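PDB 3OO8: ABC transporter binding protein AcbH from Actinoplanes, which binds beta-D-galactopyranose, with an exclusive preference for that sugar, as the extracellular solute receptor of an ABC transporter. Local coordinates for residues Asp227-Arg230 with Glu231-Tyr235; Ala382-Lys385 with Leu386-Phe390; Glu397-Ala400 with Thr401-Ser405. The protein carries 2 engineered substitutions. All blocks are in the same frame, centred on the assembly; numbering follows the deposited sequence.

Contact 1: Asp227-Arg230 with Glu231-Tyr235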
loop_
_atom_site.group_PDB
_atom_site.type_symbol
_atom_site.label_atom_id
_atom_site.label_comp_id
_atom_site.label_asym_id
_atom_site.label_seq_id
_atom_site.Cartn_x
_atom_site.Cartn_y
_atom_site.Cartn_z
ATOM N N ASP A 227 1.736 17.697 -14.921
ATOM C CA ASP A 227 1.988 17.850 -16.362
ATOM C C ASP A 227 1.977 16.487 -17.036
ATOM O O ASP A 227 1.361 16.326 -18.091
ATOM C CB ASP A 227 3.273 18.632 -16.647
ATOM C CG ASP A 227 3.117 20.125 -16.371
ATOM O OD1 ASP A 227 1.984 20.629 -16.344
ATOM O OD2 ASP A 227 4.148 20.807 -16.196
ATOM N N GLN A 228 2.578 15.483 -16.397
ATOM C CA GLN A 228 2.543 14.131 -16.968
ATOM C C GLN A 228 1.115 13.600 -16.954
ATOM O O GLN A 228 0.663 12.917 -17.881
ATOM C CB GLN A 228 3.456 13.174 -16.175
ATOM C CG GLN A 228 3.897 11.943 -16.983
ATOM C CD GLN A 228 5.252 12.088 -17.697
ATOM O OE1 GLN A 228 6.022 13.033 -17.465
ATOM N NE2 GLN A 228 5.575 11.099 -18.532
ATOM N N TRP A 229 0.380 13.930 -15.903
ATOM C CA TRP A 229 -0.986 13.434 -15.768
ATOM C C TRP A 229 -1.883 14.062 -16.842
ATOM O O TRP A 229 -2.860 13.436 -17.285
ATOM C CB TRP A 229 -1.526 13.748 -14.369
ATOM C CG TRP A 229 -2.684 12.903 -13.914
ATOM C CD1 TRP A 229 -3.650 12.277 -14.703
ATOM C CD2 TRP A 229 -3.075 12.675 -12.564
ATOM N NE1 TRP A 229 -4.570 11.645 -13.901
ATOM C CE2 TRP A 229 -4.241 11.866 -12.582
ATOM C CE3 TRP A 229 -2.523 13.050 -11.325
ATOM C CZ2 TRP A 229 -4.879 11.441 -11.411
ATOM C CZ3 TRP A 229 -3.163 12.629 -10.145
ATOM C CH2 TRP A 229 -4.313 11.810 -10.196
ATOM N N ARG A 230 -1.556 15.296 -17.256
ATOM C CA ARG A 230 -2.339 15.927 -18.339
ATOM C C ARG A 230 -2.301 15.035 -19.561
ATOM O O ARG A 230 -3.313 14.893 -20.261
ATOM C CB ARG A 230 -1.850 17.354 -18.658
ATOM C CG ARG A 230 -2.309 18.343 -17.596
ATOM C CD ARG A 230 -1.722 19.741 -17.744
ATOM N NE ARG A 230 -1.843 20.301 -19.086
ATOM C CZ ARG A 230 -0.813 20.764 -19.794
ATOM N NH1 ARG A 230 0.420 20.753 -19.286
ATOM N NH2 ARG A 230 -1.019 21.265 -21.000
ATOM N N GLU A 231 -1.146 14.447 -19.829
ATOM C CA GLU A 231 -1.034 13.527 -20.962
ATOM C C GLU A 231 -1.824 12.248 -20.709
ATOM O O GLU A 231 -2.652 11.821 -21.531
ATOM C CB GLU A 231 0.407 13.173 -21.291
ATOM C CG GLU A 231 0.437 12.118 -22.385
ATOM C CD GLU A 231 1.798 11.812 -22.947
ATOM O OE1 GLU A 231 2.813 12.005 -22.236
ATOM O OE2 GLU A 231 1.839 11.351 -24.105
ATOM N N LEU A 232 -1.583 11.644 -19.548
ATOM C CA LEU A 232 -2.247 10.402 -19.160
ATOM C C LEU A 232 -3.775 10.493 -19.238
ATOM O O LEU A 232 -4.428 9.532 -19.654
ATOM C CB LEU A 232 -1.824 9.996 -17.726
ATOM C CG LEU A 232 -2.371 8.663 -17.185
ATOM C CD1 LEU A 232 -1.909 7.446 -17.960
ATOM C CD2 LEU A 232 -2.051 8.516 -15.699
ATOM N N ALA A 233 -4.316 11.626 -18.798
ATOM C CA ALA A 233 -5.757 11.827 -18.694
ATOM C C ALA A 233 -6.451 11.723 -20.042
ATOM O O ALA A 233 -7.657 11.428 -20.079
ATOM C CB ALA A 233 -6.058 13.172 -18.030
ATOM N N ALA A 234 -5.706 11.942 -21.122
ATOM C CA ALA A 234 -6.275 11.762 -22.477
ATOM C C ALA A 234 -6.760 10.323 -22.677
ATOM O O ALA A 234 -7.604 10.059 -23.551
ATOM C CB ALA A 234 -5.241 12.102 -23.538
ATOM N N TYR A 235 -6.176 9.389 -21.931
ATOM C CA TYR A 235 -6.459 7.962 -22.096
ATOM C C TYR A 235 -7.226 7.353 -20.941
ATOM O O TYR A 235 -7.451 6.148 -20.925
ATOM C CB TYR A 235 -5.178 7.175 -22.384
ATOM C CG TYR A 235 -4.420 7.879 -23.475
ATOM C CD1 TYR A 235 -4.902 7.880 -24.771
ATOM C CD2 TYR A 235 -3.283 8.623 -23.194
ATOM C CE1 TYR A 235 -4.256 8.576 -25.774
ATOM C CE2 TYR A 235 -2.618 9.305 -24.189
ATOM C CZ TYR A 235 -3.107 9.275 -25.489
ATOM O OH TYR A 235 -2.465 9.965 -26.499
#
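W229 meets L232 and A233 because its CG stands anti to the backbone N (chi1 -159°), which brings the indole round towards the next turn. L232 meets the indole through CB, which lies 4.2 Å from W229 CD1, and the approach to the ring is oblique. A233 CB is also 4.2 Å from W229 CD1, while A233 N lies at the ring edge, near its plane. The setting is the C-terminal part of helix 220-232. W229 O accepts the amide of A233 at 2.8 Å. Q228 O takes two N-H groups. The one from L232 N is nearly straight (170°) and in the carbonyl plane, with N and O 3.1 Å apart. The one from E231 N is weak and bent. On another side of the helix, R230 bends at chi3 and reaches back to D227. R230 NH1 and D227 OD1, 3.3 Å apart, form a salt bridge whose hydrogen bond is weak. The indole NE1 bonds to Q236, and E231 OE1 to W162 NE1 on helix 162-174. L232 and W229 also touch T193 of helix 191-201. The chemistry is divided. The buried indole and L232, with the A233 methyl, make apolar contacts, and the indole N-H is satisfied by Q236. The charged ends of D227 and R230 sit at a partly exposed surface, where their attraction is probably modest.

Contact 2: Ala382-Lys385 with Leu386-Phe390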
loop_
_atom_site.group_PDB
_atom_site.type_symbol
_atom_site.label_atom_id
_atom_site.label_comp_id
_atom_site.label_asym_id
_atom_site.label_seq_id
_atom_site.Cartn_x
_atom_site.Cartn_y
_atom_site.Cartn_z
ATOM N N ALA A 382 -7.148 16.307 2.133
ATOM C CA ALA A 382 -7.152 17.592 1.439
ATOM C C ALA A 382 -6.826 17.342 -0.042
ATOM O O ALA A 382 -7.374 17.996 -0.942
ATOM C CB ALA A 382 -6.115 18.532 2.088
ATOM N N MET A 383 -5.910 16.402 -0.302
ATOM C CA MET A 383 -5.511 16.117 -1.683
ATOM C C MET A 383 -6.622 15.450 -2.474
ATOM O O MET A 383 -6.665 15.579 -3.684
ATOM C CB MET A 383 -4.247 15.237 -1.757
ATOM C CG MET A 383 -2.973 15.929 -1.271
ATOM S SD MET A 383 -2.685 17.549 -2.047
ATOM C CE MET A 383 -2.708 17.131 -3.789
ATOM N N ILE A 384 -7.465 14.658 -1.811
ATOM C CA ILE A 384 -8.588 14.029 -2.521
ATOM C C ILE A 384 -9.389 15.018 -3.342
ATOM O O ILE A 384 -9.624 14.812 -4.535
ATOM C CB ILE A 384 -9.483 13.253 -1.543
ATOM C CG1 ILE A 384 -8.743 11.982 -1.086
ATOM C CG2 ILE A 384 -10.813 12.892 -2.197
ATOM C CD1 ILE A 384 -9.469 11.154 -0.017
ATOM N N LYS A 385 -9.833 16.092 -2.700
ATOM C CA LYS A 385 -10.678 17.054 -3.365
ATOM C C LYS A 385 -9.894 17.820 -4.418
ATOM O O LYS A 385 -10.414 18.111 -5.505
ATOM C CB LYS A 385 -11.257 18.038 -2.335
ATOM C CG LYS A 385 -12.480 18.769 -2.823
ATOM C CD LYS A 385 -13.022 19.743 -1.766
ATOM C CE LYS A 385 -13.472 19.033 -0.493
ATOM N NZ LYS A 385 -12.331 18.811 0.444
ATOM N N LEU A 386 -8.633 18.121 -4.102
ATOM C CA LEU A 386 -7.828 18.900 -5.047
ATOM C C LEU A 386 -7.549 18.073 -6.301
ATOM O O LEU A 386 -7.530 18.595 -7.401
ATOM C CB LEU A 386 -6.526 19.413 -4.398
ATOM C CG LEU A 386 -6.796 20.374 -3.249
ATOM C CD1 LEU A 386 -5.483 20.628 -2.486
ATOM C CD2 LEU A 386 -7.374 21.696 -3.793
ATOM N N ILE A 387 -7.347 16.764 -6.137
ATOM C CA ILE A 387 -7.115 15.910 -7.290
ATOM C C ILE A 387 -8.379 15.752 -8.119
ATOM O O ILE A 387 -8.303 15.699 -9.319
ATOM C CB ILE A 387 -6.424 14.587 -6.901
ATOM C CG1 ILE A 387 -4.959 14.910 -6.585
ATOM C CG2 ILE A 387 -6.565 13.543 -8.002
ATOM C CD1 ILE A 387 -4.187 13.788 -5.923
ATOM N N GLN A 388 -9.538 15.760 -7.463
ATOM C CA GLN A 388 -10.811 15.728 -8.204
ATOM C C GLN A 388 -10.967 16.991 -9.029
ATOM O O GLN A 388 -11.422 16.949 -10.185
ATOM C CB GLN A 388 -11.995 15.561 -7.260
ATOM C CG GLN A 388 -12.200 14.116 -6.822
ATOM C CD GLN A 388 -13.234 13.970 -5.747
ATOM O OE1 GLN A 388 -13.523 14.912 -5.001
ATOM N NE2 GLN A 388 -13.800 12.779 -5.646
ATOM N N GLN A 389 -10.533 18.108 -8.458
ATOM C CA GLN A 389 -10.591 19.385 -9.166
ATOM C C GLN A 389 -9.687 19.342 -10.417
ATOM O O GLN A 389 -10.083 19.780 -11.505
ATOM C CB GLN A 389 -10.254 20.528 -8.197
ATOM C CG GLN A 389 -10.428 21.916 -8.783
ATOM C CD GLN A 389 -10.288 23.016 -7.735
ATOM O OE1 GLN A 389 -10.021 22.746 -6.556
ATOM N NE2 GLN A 389 -10.446 24.267 -8.170
ATOM N N PHE A 390 -8.501 18.745 -10.292
ATOM C CA PHE A 390 -7.616 18.564 -11.436
ATOM C C PHE A 390 -8.258 17.678 -12.520
ATOM O O PHE A 390 -8.250 18.001 -13.708
ATOM C CB PHE A 390 -6.265 17.953 -11.011
ATOM C CG PHE A 390 -5.408 17.557 -12.177
ATOM C CD1 PHE A 390 -4.681 18.508 -12.895
ATOM C CD2 PHE A 390 -5.349 16.228 -12.599
ATOM C CE1 PHE A 390 -3.887 18.132 -13.996
ATOM C CE2 PHE A 390 -4.578 15.861 -13.703
ATOM C CZ PHE A 390 -3.845 16.796 -14.400
#
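The amide of Q388 is the flat group that meets the preceding turn. Its OE1 lies 3.9 Å from K385 CA and 4.4 Å from I384 CG2, so the oxygen corner of the amide, not its nitrogen, comes near 382-385. NE2 instead bonds to the backbone O of D184. The ring of F390 has no contact with 382-385. It turns to helix 220-232, where it meets the rings of F226 and W229 with planes at about 55° in each case. The backbone is that of a regular alpha helix, 377-392. I387 N gives a bond of 2.8 Å to M383 O, while the one from L386 N to A382 O is weak at 3.4 Å. The backbone N of Q388 and that of Q389 bond to I384 O and K385 O in turn. M383 makes the apolar side-chain contacts with the next turn. Its chain folds at chi2 (-51°) and chi3 (-56°), which brings the thioether forward over that turn. SD lies 4.2 Å from L386 CD1, and the two side chains cross obliquely. The terminal CE reaches 4.2 Å from I387 CG1. L386 also sets its CG 3.4 Å from A382 O, beside the weak backbone bond. M383 and L386 both touch A406 of helix 396-413, while I384 and I387 rest on L191 of helix 191-201. I384 also lies near E372, a galactose-binding position that is altered in this structure. The chemistry is therefore two-sided: buried M383 and I387 are matched to apolar neighbours, and the polar end of Q388 is held by a loop carbonyl, which probably limits turning of its amide.

Contact 3: Glu397-Ala400 with Thr401-Ser405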
loop_
_atom_site.group_PDB
_atom_site.type_symbol
_atom_site.label_atom_id
_atom_site.label_comp_id
_atom_site.label_asym_id
_atom_site.label_seq_id
_atom_site.Cartn_x
_atom_site.Cartn_y
_atom_site.Cartn_z
ATOM N N GLU A 397 -3.682 26.135 -15.374
ATOM C CA GLU A 397 -4.220 27.035 -14.349
ATOM C C GLU A 397 -4.736 26.227 -13.174
ATOM O O GLU A 397 -4.588 26.637 -12.021
ATOM C CB GLU A 397 -5.321 27.965 -14.889
ATOM C CG GLU A 397 -5.846 28.975 -13.851
ATOM C CD GLU A 397 -4.732 29.882 -13.306
ATOM O OE1 GLU A 397 -3.809 30.218 -14.083
ATOM O OE2 GLU A 397 -4.763 30.238 -12.100
ATOM N N THR A 398 -5.333 25.076 -13.468
ATOM C CA THR A 398 -5.886 24.255 -12.398
ATOM C C THR A 398 -4.718 23.689 -11.597
ATOM O O THR A 398 -4.800 23.611 -10.370
ATOM C CB THR A 398 -6.757 23.126 -12.920
ATOM O OG1 THR A 398 -7.880 23.671 -13.637
ATOM C CG2 THR A 398 -7.259 22.264 -11.769
ATOM N N ILE A 399 -3.634 23.323 -12.288
ATOM C CA ILE A 399 -2.438 22.843 -11.591
ATOM C C ILE A 399 -1.896 23.903 -10.651
ATOM O O ILE A 399 -1.523 23.600 -9.533
ATOM C CB ILE A 399 -1.344 22.357 -12.549
ATOM C CG1 ILE A 399 -1.851 21.162 -13.384
ATOM C CG2 ILE A 399 -0.037 22.066 -11.759
ATOM C CD1 ILE A 399 -0.890 20.711 -14.533
ATOM N N ALA A 400 -1.843 25.153 -11.100
ATOM C CA ALA A 400 -1.358 26.205 -10.212
ATOM C C ALA A 400 -2.286 26.332 -9.003
ATOM O O ALA A 400 -1.816 26.521 -7.887
ATOM C CB ALA A 400 -1.258 27.523 -10.962
ATOM N N THR A 401 -3.588 26.210 -9.220
ATOM C CA THR A 401 -4.555 26.339 -8.127
ATOM C C THR A 401 -4.356 25.211 -7.116
ATOM O O THR A 401 -4.310 25.428 -5.893
ATOM C CB THR A 401 -5.981 26.306 -8.668
ATOM O OG1 THR A 401 -6.143 27.416 -9.563
ATOM C CG2 THR A 401 -6.989 26.418 -7.535
ATOM N N VAL A 402 -4.202 24.003 -7.650
ATOM C CA VAL A 402 -4.027 22.806 -6.815
ATOM C C VAL A 402 -2.750 22.897 -6.002
ATOM O O VAL A 402 -2.735 22.595 -4.806
ATOM C CB VAL A 402 -4.048 21.526 -7.690
ATOM C CG1 VAL A 402 -3.452 20.332 -6.943
ATOM C CG2 VAL A 402 -5.476 21.280 -8.169
ATOM N N GLN A 403 -1.671 23.350 -6.633
ATOM C CA GLN A 403 -0.420 23.453 -5.900
ATOM C C GLN A 403 -0.496 24.454 -4.754
ATOM O O GLN A 403 0.026 24.188 -3.653
ATOM C CB GLN A 403 0.773 23.736 -6.815
ATOM C CG GLN A 403 1.097 22.564 -7.761
ATOM C CD GLN A 403 2.458 22.712 -8.424
ATOM O OE1 GLN A 403 3.526 22.511 -7.793
ATOM N NE2 GLN A 403 2.444 23.051 -9.698
ATOM N N LYS A 404 -1.085 25.619 -5.028
ATOM C CA LYS A 404 -1.207 26.638 -3.997
ATOM C C LYS A 404 -2.119 26.150 -2.871
ATOM O O LYS A 404 -1.758 26.237 -1.682
ATOM C CB LYS A 404 -1.695 27.977 -4.569
ATOM C CG LYS A 404 -2.182 28.915 -3.465
ATOM C CD LYS A 404 -2.518 30.295 -3.987
ATOM C CE LYS A 404 -1.250 31.106 -4.282
ATOM N NZ LYS A 404 -0.421 31.371 -3.045
ATOM N N SER A 405 -3.283 25.611 -3.244
ATOM C CA SER A 405 -4.217 25.104 -2.237
ATOM C C SER A 405 -3.614 23.989 -1.378
ATOM O O SER A 405 -3.759 23.960 -0.150
ATOM C CB SER A 405 -5.517 24.638 -2.865
ATOM O OG SER A 405 -6.228 25.712 -3.466
#
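T401 lies in the N-terminal half of a regular alpha helix, 396-413, the last helix of this class 2 solute-binding fold. Its N gives a bond of 3.0 Å to E397 O. Its hydroxyl sits anti to the carbonyl carbon and beside the backbone N (chi1 -61°), which places OG1 also 3.0 Å from E397 O. The side chains of E397 and T401 run at a slant to each other, with the carboxylate OE2 farther from OG1, at 4.0 Å. V402 comes next. Its N bonds to T398 O at 2.8 Å, with the donor close to the line of the C=O. The V402 CG2 methyl packs 4.1 Å from T398 CG2. T398 turns its methyl to this contact and its hydroxyl to the chain before it, where OG1 bonds to Q393 O and T395 OG1. Q403 follows, with its N bonded to I399 O. It lies alongside I399, both side chains pointing the same way, and the aliphatic CG of Q403 lies 4.2 Å from I399 CG2. An alanine here would keep the backbone bond but would probably leave one flank of the I399 methyl without cover, because CG and the amide beyond it would be gone. V222 of helix 220-232 touches Q403 as well, so the residue lies where helix 396-413 meets helix 220-232. K404 N bonds to A400 O in turn, while the lysine chain leads away from 397-400. S405 completes the run. Its backbone N bonds to T401 O at 2.8 Å.

In the fold
From the N terminus, contact 1 comes first, at the end of helix 220-232. Contact 2 follows on helix 377-392 and contact 3 on helix 396-413. They lie in series, so none nests in or crosses another. Each is local and closes no long loop. The long chain between contacts 1 and 2 returns helix 377-392 to helix 220-232, while a short connection leads on to helix 396-413. The three then pack together. W229 CH2 meets I387 CG2 at 3.6 Å, and R230 CD meets I399 CD1 at 3.5 Å. L386 packs against V402 and S405. F390 and I399 touch between the two C-terminal helices, which are thus tied to helix 220-232.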